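Local coordinates for protein endo-1,3-beta-glucanase (Streptomyces sioyaensis, PDB 3DGT) that hydrolyses internal 1,3-beta-glucosidic linkages of beta-glucans, through a family 16 glycoside hydrolase catalytic domain taken from a longer protein, at residues T34-S37 / G43-G46; T36-G41 / S82-T87; M146-V149 / T155-T158; T179-T184 / G189-T194. All coordinates share one frame; numbering follows the deposited sequence.

Interaction 1: T34-S37 / G43-G46; sequences TGTS and GNWG
Trp45 lies against Thr34-Ser37 and fastens two parts of one surface loop, the irregular connection between strands 30-32 and 52-53, without forming a sheet pair. It stands in a tight turn closed by Gly46 N on Gly43 O, and both Asn44 and Trp45 have positive phi, so the backbone there is left-handed. With CG anti to the carbonyl carbon and beside the backbone N (chi1 -62°), the indole leaves CB and runs back along the other segment. Trp45 CG comes first, 3.8 Å from Thr36 O. Next, Trp45 CD1 lies 3.5 Å from Thr36 O, while Thr36 C and Ser37 N cover one ring face, offset toward its rim. At the outer edge Trp45 NE1 donates to Gly35 O at 3.0 Å, with an angle of 145° at the hydrogen and the acceptor near the ring plane. Further round, Trp45 CZ2 is 3.6 Å from Thr34 O. At the far end, Trp45 CH2 rests 3.5 Å from Ser37 C. Within 34-37 the ring meets backbone peptide groups, not side chains. Tyr38 meets it edge-to-face, and Arg84 and Glu51 also touch it. An alanine here would remove the indole, which would probably leave Gly35 O without the indole N-H and open a gap against the Thr36-Ser37 peptide. The Trp45 backbone adds a weak bond, N to Thr36 O (130° at the hydrogen). Outside the ring, water 1 spans the two segments, lying 2.7 Å from Thr36 OG1 and accepting from Asn44 N at 3.0 Å.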
loop_
_atom_site.group_PDB
_atom_site.type_symbol
_atom_site.label_atom_id
_atom_site.label_comp_id
_atom_site.label_asym_id
_atom_site.label_seq_id
_atom_site.Cartn_x
_atom_site.Cartn_y
_atom_site.Cartn_z
ATOM N N THR A 34 2.258 -2.151 15.266
ATOM C CA THR A 34 2.335 -1.109 16.287
ATOM C C THR A 34 3.767 -0.750 16.629
ATOM O O THR A 34 4.686 -1.532 16.385
ATOM C CB THR A 34 1.573 -1.484 17.588
ATOM O OG1 THR A 34 2.164 -2.655 18.163
ATOM C CG2 THR A 34 0.083 -1.740 17.314
ATOM N N GLY A 35 3.939 0.436 17.204
ATOM C CA GLY A 35 5.256 0.920 17.586
ATOM C C GLY A 35 6.042 1.411 16.394
ATOM O O GLY A 35 5.471 1.901 15.411
ATOM N N THR A 36 7.360 1.274 16.489
ATOM C CA THR A 36 8.272 1.797 15.486
ATOM C C THR A 36 8.924 0.702 14.642
ATOM O O THR A 36 9.797 0.996 13.824
ATOM C CB THR A 36 9.383 2.645 16.148
ATOM O OG1 THR A 36 10.101 1.823 17.074
ATOM C CG2 THR A 36 8.794 3.862 16.899
ATOM N N SER A 37 8.511 -0.550 14.835
ATOM C CA SER A 37 9.044 -1.657 14.041
ATOM C C SER A 37 8.215 -2.910 14.229
ATOM O O SER A 37 7.458 -3.034 15.196
ATOM C CB SER A 37 10.483 -1.964 14.455
ATOM O OG SER A 37 10.521 -2.598 15.732
ATOM N N GLY A 43 14.581 -1.059 12.451
ATOM C CA GLY A 43 14.192 0.138 13.177
ATOM C C GLY A 43 13.413 1.113 12.317
ATOM O O GLY A 43 13.655 1.243 11.116
ATOM N N ASN A 44 12.468 1.798 12.945
ATOM C CA ASN A 44 11.653 2.817 12.278
ATOM C C ASN A 44 11.079 2.368 10.940
ATOM O O ASN A 44 11.110 3.096 9.943
ATOM C CB ASN A 44 12.414 4.139 12.211
ATOM C CG ASN A 44 12.747 4.651 13.589
ATOM O OD1 ASN A 44 11.867 5.119 14.321
ATOM N ND2 ASN A 44 13.990 4.484 13.992
ATOM N N TRP A 45 10.547 1.148 10.956
ATOM C CA TRP A 45 9.857 0.553 9.802
ATOM C C TRP A 45 10.728 0.512 8.554
ATOM O O TRP A 45 10.233 0.430 7.428
ATOM C CB TRP A 45 8.512 1.253 9.543
ATOM C CG TRP A 45 7.589 1.100 10.723
ATOM C CD1 TRP A 45 7.259 2.057 11.637
ATOM C CD2 TRP A 45 6.919 -0.101 11.129
ATOM N NE1 TRP A 45 6.419 1.528 12.592
ATOM C CE2 TRP A 45 6.197 0.205 12.307
ATOM C CE3 TRP A 45 6.860 -1.405 10.612
ATOM C CZ2 TRP A 45 5.401 -0.739 12.965
ATOM C CZ3 TRP A 45 6.090 -2.352 11.276
ATOM C CH2 TRP A 45 5.373 -2.011 12.452
ATOM N N GLY A 46 12.041 0.564 8.770
ATOM C CA GLY A 46 13.015 0.501 7.687
ATOM C C GLY A 46 13.185 1.740 6.839
ATOM O O GLY A 46 13.965 1.721 5.884
HETATM O O HOH W 1 12.424 1.130 15.905
#

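Interaction 2: T36-G41 / S82-T87; sequences TSYPGG and SGRIET
Tyr38 opens a type II turn that Gly41 N closes on Tyr38 O, while Arg84 and Glu86 sit two residues apart on strand 84-87 and both direct their CB atoms toward that turn. The contact is confined to these three side chains and centres on one phenol oxygen. Arg84 NH2 donates to Tyr38 OH at 2.9 Å, with 159° at the hydrogen, and the acceptor lies near the guanidinium plane. An extended chain, with CG anti to the backbone N (chi1 -179°), carries that group across to the ring, and the two planes stand nearly perpendicular, 89° apart. Tyr38 OH in turn donates to Glu86 OE2, which approaches the ring edge near its plane; the position of OE2 is less certain, so the short length should not be pressed. One hydroxyl therefore both accepts and gives. With a phenylalanine in place of Tyr38, Arg84 NH2 would probably lose an acceptor and Glu86 OE2 a donor in this buried setting. At the turn itself, Ser37 OG donates to Tyr38 O at 2.8 Å, from the opposite face of the carbonyl plane to Gly41 N. Salt bridges from Arg84 NE to Asp33 and from Glu86 OE1 to Arg131 extend the polar cluster, and Tyr134 stacks on the Tyr38 ring. This is a buried Arg-Tyr-Glu network pinning a long surface loop to a strand of the concanavalin-like beta-sandwich of family 16.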
loop_
_atom_site.group_PDB
_atom_site.type_symbol
_atom_site.label_atom_id
_atom_site.label_comp_id
_atom_site.label_asym_id
_atom_site.label_seq_id
_atom_site.Cartn_x
_atom_site.Cartn_y
_atom_site.Cartn_z
ATOM N N THR A 36 7.360 1.274 16.489
ATOM C CA THR A 36 8.272 1.797 15.486
ATOM C C THR A 36 8.924 0.702 14.642
ATOM O O THR A 36 9.797 0.996 13.824
ATOM C CB THR A 36 9.383 2.645 16.148
ATOM O OG1 THR A 36 10.101 1.823 17.074
ATOM C CG2 THR A 36 8.794 3.862 16.899
ATOM N N SER A 37 8.511 -0.550 14.835
ATOM C CA SER A 37 9.044 -1.657 14.041
ATOM C C SER A 37 8.215 -2.910 14.229
ATOM O O SER A 37 7.458 -3.034 15.196
ATOM C CB SER A 37 10.483 -1.964 14.455
ATOM O OG SER A 37 10.521 -2.598 15.732
ATOM N N TYR A 38 8.389 -3.858 13.310
ATOM C CA TYR A 38 7.937 -5.210 13.563
ATOM C C TYR A 38 8.683 -5.735 14.782
ATOM O O TYR A 38 9.765 -5.230 15.098
ATOM C CB TYR A 38 8.264 -6.104 12.379
ATOM C CG TYR A 38 7.405 -5.879 11.161
ATOM C CD1 TYR A 38 6.074 -6.280 11.144
ATOM C CD2 TYR A 38 7.937 -5.291 10.008
ATOM C CE1 TYR A 38 5.289 -6.079 10.022
ATOM C CE2 TYR A 38 7.158 -5.082 8.887
ATOM C CZ TYR A 38 5.842 -5.495 8.893
ATOM O OH TYR A 38 5.066 -5.299 7.777
ATOM N N PRO A 39 8.128 -6.755 15.459
ATOM C CA PRO A 39 8.835 -7.357 16.585
ATOM C C PRO A 39 10.051 -8.103 16.056
ATOM O O PRO A 39 9.919 -9.192 15.515
ATOM C CB PRO A 39 7.804 -8.325 17.171
ATOM C CG PRO A 39 6.864 -8.614 16.066
ATOM C CD PRO A 39 6.815 -7.389 15.220
ATOM N N GLY A 40 11.226 -7.490 16.173
ATOM C CA GLY A 40 12.440 -8.078 15.617
ATOM C C GLY A 40 12.695 -7.651 14.181
ATOM O O GLY A 40 13.507 -8.271 13.485
ATOM N N GLY A 41 12.005 -6.600 13.729
ATOM C CA GLY A 41 12.247 -6.038 12.397
ATOM C C GLY A 41 13.140 -4.804 12.417
ATOM O O GLY A 41 13.601 -4.379 13.484
ATOM N N SER A 82 0.364 7.061 13.966
ATOM C CA SER A 82 -0.470 6.801 12.804
ATOM C C SER A 82 -0.932 5.354 12.832
ATOM O O SER A 82 -0.827 4.689 13.866
ATOM C CB SER A 82 0.291 7.117 11.515
ATOM O OG SER A 82 -0.615 7.198 10.429
ATOM N N GLY A 83 -1.453 4.873 11.705
ATOM C CA GLY A 83 -1.951 3.502 11.598
ATOM C C GLY A 83 -1.286 2.744 10.471
ATOM O O GLY A 83 -0.889 3.325 9.456
ATOM N N ARG A 84 -1.172 1.438 10.682
ATOM C CA ARG A 84 -0.585 0.491 9.722
ATOM C C ARG A 84 -1.220 -0.857 9.978
ATOM O O ARG A 84 -0.946 -1.499 10.998
ATOM C CB ARG A 84 0.936 0.397 9.910
ATOM C CG ARG A 84 1.645 -0.549 8.949
ATOM C CD ARG A 84 3.149 -0.500 9.181
ATOM N NE ARG A 84 3.866 -1.589 8.509
ATOM C CZ ARG A 84 4.954 -1.428 7.753
ATOM N NH1 ARG A 84 5.475 -0.223 7.548
ATOM N NH2 ARG A 84 5.528 -2.494 7.196
ATOM N N ILE A 85 -2.105 -1.264 9.072
ATOM C CA ILE A 85 -2.809 -2.539 9.220
ATOM C C ILE A 85 -2.479 -3.470 8.071
ATOM O O ILE A 85 -2.214 -3.010 6.959
ATOM C CB ILE A 85 -4.336 -2.364 9.393
ATOM C CG1 ILE A 85 -4.989 -1.734 8.156
ATOM C CG2 ILE A 85 -4.623 -1.561 10.659
ATOM C CD1 ILE A 85 -6.520 -1.733 8.243
ATOM N N GLU A 86 -2.449 -4.772 8.357
ATOM C CA GLU A 86 -2.177 -5.796 7.340
ATOM C C GLU A 86 -3.255 -6.858 7.337
ATOM O O GLU A 86 -3.845 -7.163 8.374
ATOM C CB GLU A 86 -0.839 -6.503 7.604
ATOM C CG GLU A 86 0.304 -5.580 7.944
ATOM C CD GLU A 86 1.638 -6.289 8.066
ATOM O OE1 GLU A 86 1.714 -7.527 7.890
ATOM O OE2 GLU A 86 2.615 -5.590 8.346
ATOM N N THR A 87 -3.491 -7.460 6.183
ATOM C CA THR A 87 -4.458 -8.550 6.147
ATOM C C THR A 87 -3.959 -9.701 7.007
ATOM O O THR A 87 -2.760 -10.010 7.044
ATOM C CB THR A 87 -4.755 -9.041 4.713
ATOM O OG1 THR A 87 -3.528 -9.340 4.033
ATOM C CG2 THR A 87 -5.544 -7.983 3.939
#

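Interaction 3: M146-V149 / T155-T158; sequences MENV and TWAT
Glu147 and Trp156, placed on one face by their antiparallel hydrogen-bonded pairing, both hold CG anti to the carbonyl carbon and beside the backbone N (chi1 -70° and -76°), torsions that turn the carboxylate chain and the indole to their places beyond CB. Glu147 CB and Trp156 CB lie 4.3 Å apart. Two backbone bonds define the pair: Glu147 N donates to Trp156 O, and Trp156 N returns to Glu147 O at 2.9 Å with 170° at the hydrogen. The indole turns its six-membered part toward the departing chain. Trp156 CE3 lies 3.4 Å from Glu147 O, which is near the ring plane. Trp156 CZ3 is 3.8 Å from Asn148 ND2, an amide nitrogen hydrogen-bonded to Lys154 O. Trp156 CH2 touches Val149 CG2 at 4.2 Å. Val149 N, close to CZ3, is buried without a polar partner. On the face that carries Glu147 and Trp156, water 2 donates to Glu147 OE1 at 2.7 Å and also bonds Thr158 OG1, while Glu147 OE2 accepts from Trp120 NE1. On the other face, Met146 CG rests 3.6 Å from Thr155 OG1, whose hydroxyl bonds Tyr215. Met146 and Glu147 are the last two residues of the ELDIME signature; Glu147 occupies the position of the general acid/base in family 16 relatives, consistent with the same role here. Strand 119-127 flanks Met146 and Asn148, strand 175-179 flanks Thr155, and Phe248 of helix 247-250 meets the Trp156 ring edge-to-face.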
loop_
_atom_site.group_PDB
_atom_site.type_symbol
_atom_site.label_atom_id
_atom_site.label_comp_id
_atom_site.label_asym_id
_atom_site.label_seq_id
_atom_site.Cartn_x
_atom_site.Cartn_y
_atom_site.Cartn_z
ATOM N N MET A 146 -0.160 1.753 -4.460
ATOM C CA MET A 146 -0.237 3.200 -4.353
ATOM C C MET A 146 0.728 3.658 -3.270
ATOM O O MET A 146 0.680 3.161 -2.143
ATOM C CB MET A 146 -1.666 3.648 -4.014
ATOM C CG MET A 146 -1.872 5.178 -3.872
ATOM S SD MET A 146 -1.167 5.990 -2.387
ATOM C CE MET A 146 -2.080 5.162 -1.089
ATOM N N GLU A 147 1.608 4.588 -3.621
ATOM C CA GLU A 147 2.332 5.387 -2.642
ATOM C C GLU A 147 2.220 6.836 -3.068
ATOM O O GLU A 147 2.051 7.137 -4.251
ATOM C CB GLU A 147 3.810 5.018 -2.569
ATOM C CG GLU A 147 4.101 3.675 -1.955
ATOM C CD GLU A 147 5.582 3.437 -1.877
ATOM O OE1 GLU A 147 6.167 3.085 -2.916
ATOM O OE2 GLU A 147 6.170 3.621 -0.792
ATOM N N ASN A 148 2.329 7.726 -2.095
ATOM C CA ASN A 148 2.322 9.154 -2.348
ATOM C C ASN A 148 3.091 9.854 -1.246
ATOM O O ASN A 148 3.183 9.351 -0.121
ATOM C CB ASN A 148 0.886 9.674 -2.405
ATOM C CG ASN A 148 0.814 11.190 -2.401
ATOM O OD1 ASN A 148 0.572 11.802 -1.360
ATOM N ND2 ASN A 148 1.036 11.810 -3.569
ATOM N N VAL A 149 3.631 11.023 -1.566
ATOM C CA VAL A 149 4.237 11.875 -0.548
ATOM C C VAL A 149 3.852 13.327 -0.765
ATOM O O VAL A 149 3.527 13.737 -1.886
ATOM C CB VAL A 149 5.795 11.745 -0.480
ATOM C CG1 VAL A 149 6.214 10.356 -0.022
ATOM C CG2 VAL A 149 6.446 12.099 -1.835
ATOM N N THR A 155 0.302 9.429 -8.019
ATOM C CA THR A 155 0.448 8.124 -7.410
ATOM C C THR A 155 1.682 7.440 -7.982
ATOM O O THR A 155 1.982 7.564 -9.180
ATOM C CB THR A 155 -0.818 7.257 -7.600
ATOM O OG1 THR A 155 -0.551 5.943 -7.101
ATOM C CG2 THR A 155 -1.252 7.194 -9.068
ATOM N N TRP A 156 2.421 6.766 -7.111
ATOM C CA TRP A 156 3.547 5.923 -7.500
ATOM C C TRP A 156 3.163 4.458 -7.338
ATOM O O TRP A 156 2.559 4.076 -6.329
ATOM C CB TRP A 156 4.755 6.196 -6.597
ATOM C CG TRP A 156 5.559 7.462 -6.828
ATOM C CD1 TRP A 156 6.762 7.555 -7.455
ATOM C CD2 TRP A 156 5.247 8.794 -6.364
ATOM N NE1 TRP A 156 7.223 8.857 -7.428
ATOM C CE2 TRP A 156 6.308 9.636 -6.768
ATOM C CE3 TRP A 156 4.175 9.351 -5.646
ATOM C CZ2 TRP A 156 6.333 11.004 -6.480
ATOM C CZ3 TRP A 156 4.204 10.725 -5.349
ATOM C CH2 TRP A 156 5.272 11.531 -5.778
ATOM N N ALA A 157 3.529 3.642 -8.325
ATOM C CA ALA A 157 3.352 2.187 -8.250
ATOM C C ALA A 157 4.670 1.539 -8.613
ATOM O O ALA A 157 5.329 1.961 -9.560
ATOM C CB ALA A 157 2.272 1.719 -9.191
ATOM N N THR A 158 5.050 0.517 -7.857
ATOM C CA THR A 158 6.410 -0.011 -7.917
ATOM C C THR A 158 6.462 -1.490 -7.561
ATOM O O THR A 158 5.771 -1.936 -6.640
ATOM C CB THR A 158 7.323 0.734 -6.909
ATOM O OG1 THR A 158 7.142 2.153 -7.035
ATOM C CG2 THR A 158 8.774 0.401 -7.158
HETATM O O HOH W 2 5.112 2.921 -5.402
#

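Interaction 4: T179-T184 / G189-T194; sequences TACPNT and GFHTYT. Unlike the reference sequence in segment 189-194: Phe190 (reference Leu).
The His191 imidazole has Cys181 over one face and the carbonyl of Pro182 at its edge. Cys181 CB makes a CH-pi contact, 3.7 Å from the centroid of the His191 ring. With SG anti to the carbonyl carbon and beside the backbone N (chi1 -78°), the sulfur comes over the same face: Cys181 SG sits 3.9 Å from the His191 centroid, a sulfur-aromatic contact. Near the ring plane, His191 NE2 donates to Pro182 O at 3.2 Å, with 143° at the hydrogen. This bond and the Cys181 packing are likely to limit rotation about CB-CG. On the far side of the imidazole, ND1 makes a bond to Gly189 O, just before the strand, that is too weak to add much.

Pro182 O is shared: Thr184 N reaches it at 2.8 Å, closing a classic gamma turn in which Asn183 takes phi 74°. That turn brings Thr184 over to the histidine, its OG1 lying 3.1 Å from His191 NE2. Water 3 adds a further tie, bonding Thr184 OG1 and donating to Phe190 O. Two residues along the strand, Tyr193 approaches Cys181 with its hydroxyl end, SG lying 3.2 Å from OH and oblique to the ring. One sulfur thus meets two aromatic groups while its covalent partner is Cys186.

Strand 191-198 pairs with strands 99-107 and 205-210, so the loop packs against a strand that has a partner along both sides. The whole is a disulfide-closed loop, fitted by cysteine-aromatic packing and a gamma turn onto the start of a strand in the family 16 beta-sandwich.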
loop_
_atom_site.group_PDB
_atom_site.type_symbol
_atom_site.label_atom_id
_atom_site.label_comp_id
_atom_site.label_asym_id
_atom_site.label_seq_id
_atom_site.Cartn_x
_atom_site.Cartn_y
_atom_site.Cartn_z
ATOM N N THR A 179 2.197 8.895 -11.837
ATOM C CA THR A 179 1.315 9.622 -12.747
ATOM C C THR A 179 0.277 10.386 -11.934
ATOM O O THR A 179 -0.048 9.989 -10.810
ATOM C CB THR A 179 0.642 8.642 -13.749
ATOM O OG1 THR A 179 0.125 9.369 -14.874
ATOM C CG2 THR A 179 -0.475 7.846 -13.095
ATOM N N ALA A 180 -0.237 11.478 -12.492
ATOM C CA ALA A 180 -1.305 12.236 -11.850
ATOM C C ALA A 180 -2.589 11.408 -11.800
ATOM O O ALA A 180 -2.836 10.572 -12.679
ATOM C CB ALA A 180 -1.550 13.539 -12.604
ATOM N N CYS A 181 -3.416 11.627 -10.782
ATOM C CA CYS A 181 -4.716 10.969 -10.789
ATOM C C CYS A 181 -5.553 11.537 -11.929
ATOM O O CYS A 181 -5.570 12.750 -12.147
ATOM C CB CYS A 181 -5.434 11.140 -9.461
ATOM S SG CYS A 181 -4.811 10.041 -8.181
ATOM N N PRO A 182 -6.207 10.656 -12.694
ATOM C CA PRO A 182 -7.134 11.139 -13.712
ATOM C C PRO A 182 -8.291 11.973 -13.151
ATOM O O PRO A 182 -8.817 11.678 -12.068
ATOM C CB PRO A 182 -7.664 9.845 -14.338
ATOM C CG PRO A 182 -6.602 8.833 -14.074
ATOM C CD PRO A 182 -6.087 9.188 -12.717
ATOM N N ASN A 183 -8.636 13.022 -13.904
ATOM C CA ASN A 183 -9.835 13.860 -13.704
ATOM C C ASN A 183 -9.792 14.827 -12.542
ATOM O O ASN A 183 -10.067 16.023 -12.704
ATOM C CB ASN A 183 -11.106 13.020 -13.591
ATOM C CG ASN A 183 -11.353 12.181 -14.808
ATOM O OD1 ASN A 183 -11.476 12.702 -15.920
ATOM N ND2 ASN A 183 -11.447 10.870 -14.610
ATOM N N THR A 184 -9.504 14.294 -11.359
ATOM C CA THR A 184 -9.469 15.082 -10.130
ATOM C C THR A 184 -8.182 14.709 -9.404
ATOM O O THR A 184 -7.593 13.654 -9.678
ATOM C CB THR A 184 -10.675 14.776 -9.216
ATOM O OG1 THR A 184 -10.685 13.381 -8.872
ATOM C CG2 THR A 184 -11.995 15.125 -9.899
ATOM N N GLY A 189 -10.573 13.391 -3.469
ATOM C CA GLY A 189 -11.641 12.403 -3.339
ATOM C C GLY A 189 -11.145 11.027 -3.719
ATOM O O GLY A 189 -9.934 10.784 -3.796
ATOM N N PHE A 190 -12.094 10.125 -3.957
ATOM C CA PHE A 190 -11.767 8.731 -4.224
ATOM C C PHE A 190 -11.147 8.508 -5.590
ATOM O O PHE A 190 -11.543 9.124 -6.577
ATOM C CB PHE A 190 -13.009 7.852 -4.081
ATOM C CG PHE A 190 -13.507 7.736 -2.674
ATOM C CD1 PHE A 190 -12.756 7.080 -1.705
ATOM C CD2 PHE A 190 -14.741 8.262 -2.320
ATOM C CE1 PHE A 190 -13.223 6.966 -0.395
ATOM C CE2 PHE A 190 -15.223 8.143 -1.015
ATOM C CZ PHE A 190 -14.455 7.498 -0.051
ATOM N N HIS A 191 -10.184 7.592 -5.614
ATOM C CA HIS A 191 -9.655 7.011 -6.833
ATOM C C HIS A 191 -9.438 5.541 -6.582
ATOM O O HIS A 191 -9.379 5.109 -5.430
ATOM C CB HIS A 191 -8.344 7.696 -7.228
ATOM C CG HIS A 191 -8.546 9.084 -7.740
ATOM N ND1 HIS A 191 -8.568 10.200 -6.928
ATOM C CD2 HIS A 191 -8.777 9.527 -8.995
ATOM C CE1 HIS A 191 -8.794 11.273 -7.673
ATOM N NE2 HIS A 191 -8.914 10.890 -8.931
ATOM N N THR A 192 -9.348 4.769 -7.657
ATOM C CA THR A 192 -9.180 3.322 -7.562
ATOM C C THR A 192 -7.765 2.963 -7.986
ATOM O O THR A 192 -7.310 3.386 -9.045
ATOM C CB THR A 192 -10.234 2.620 -8.458
ATOM O OG1 THR A 192 -11.537 3.065 -8.062
ATOM C CG2 THR A 192 -10.181 1.130 -8.357
ATOM N N TYR A 193 -7.072 2.197 -7.147
ATOM C CA TYR A 193 -5.684 1.796 -7.381
ATOM C C TYR A 193 -5.647 0.288 -7.472
ATOM O O TYR A 193 -6.085 -0.398 -6.553
ATOM C CB TYR A 193 -4.795 2.302 -6.235
ATOM C CG TYR A 193 -4.868 3.805 -6.083
ATOM C CD1 TYR A 193 -5.833 4.396 -5.271
ATOM C CD2 TYR A 193 -3.989 4.637 -6.767
ATOM C CE1 TYR A 193 -5.926 5.769 -5.158
ATOM C CE2 TYR A 193 -4.075 6.010 -6.661
ATOM C CZ TYR A 193 -5.031 6.565 -5.846
ATOM O OH TYR A 193 -5.086 7.933 -5.749
ATOM N N THR A 194 -5.119 -0.222 -8.582
ATOM C CA THR A 194 -5.269 -1.642 -8.913
ATOM C C THR A 194 -3.962 -2.260 -9.380
ATOM O O THR A 194 -3.201 -1.649 -10.136
ATOM C CB THR A 194 -6.320 -1.825 -10.040
ATOM O OG1 THR A 194 -7.513 -1.113 -9.697
ATOM C CG2 THR A 194 -6.667 -3.298 -10.258
HETATM O O HOH W 3 -11.905 11.996 -6.629
#

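Overall arrangement
From the N terminus, interaction 1 comes first, closing a short loop between strands 30-32 and 52-53. Interaction 2 starts from the same loop, sharing Thr36 and Ser37, but spans further to strand 80-87; residues 43-46 fall inside that span, so the two overlap, and the two contacts touch through the indole. Interaction 3 follows in series and joins strand 146-147 to strand 155-160 across a short connection. Interaction 4 then closes the loop between strands 175-179 and 191-198. The last two touch: Thr155 N lies 2.9 Å from Thr179 O. Interactions 2 and 4 lie on opposite sides of the chain's centre, their centres about 27 Å apart.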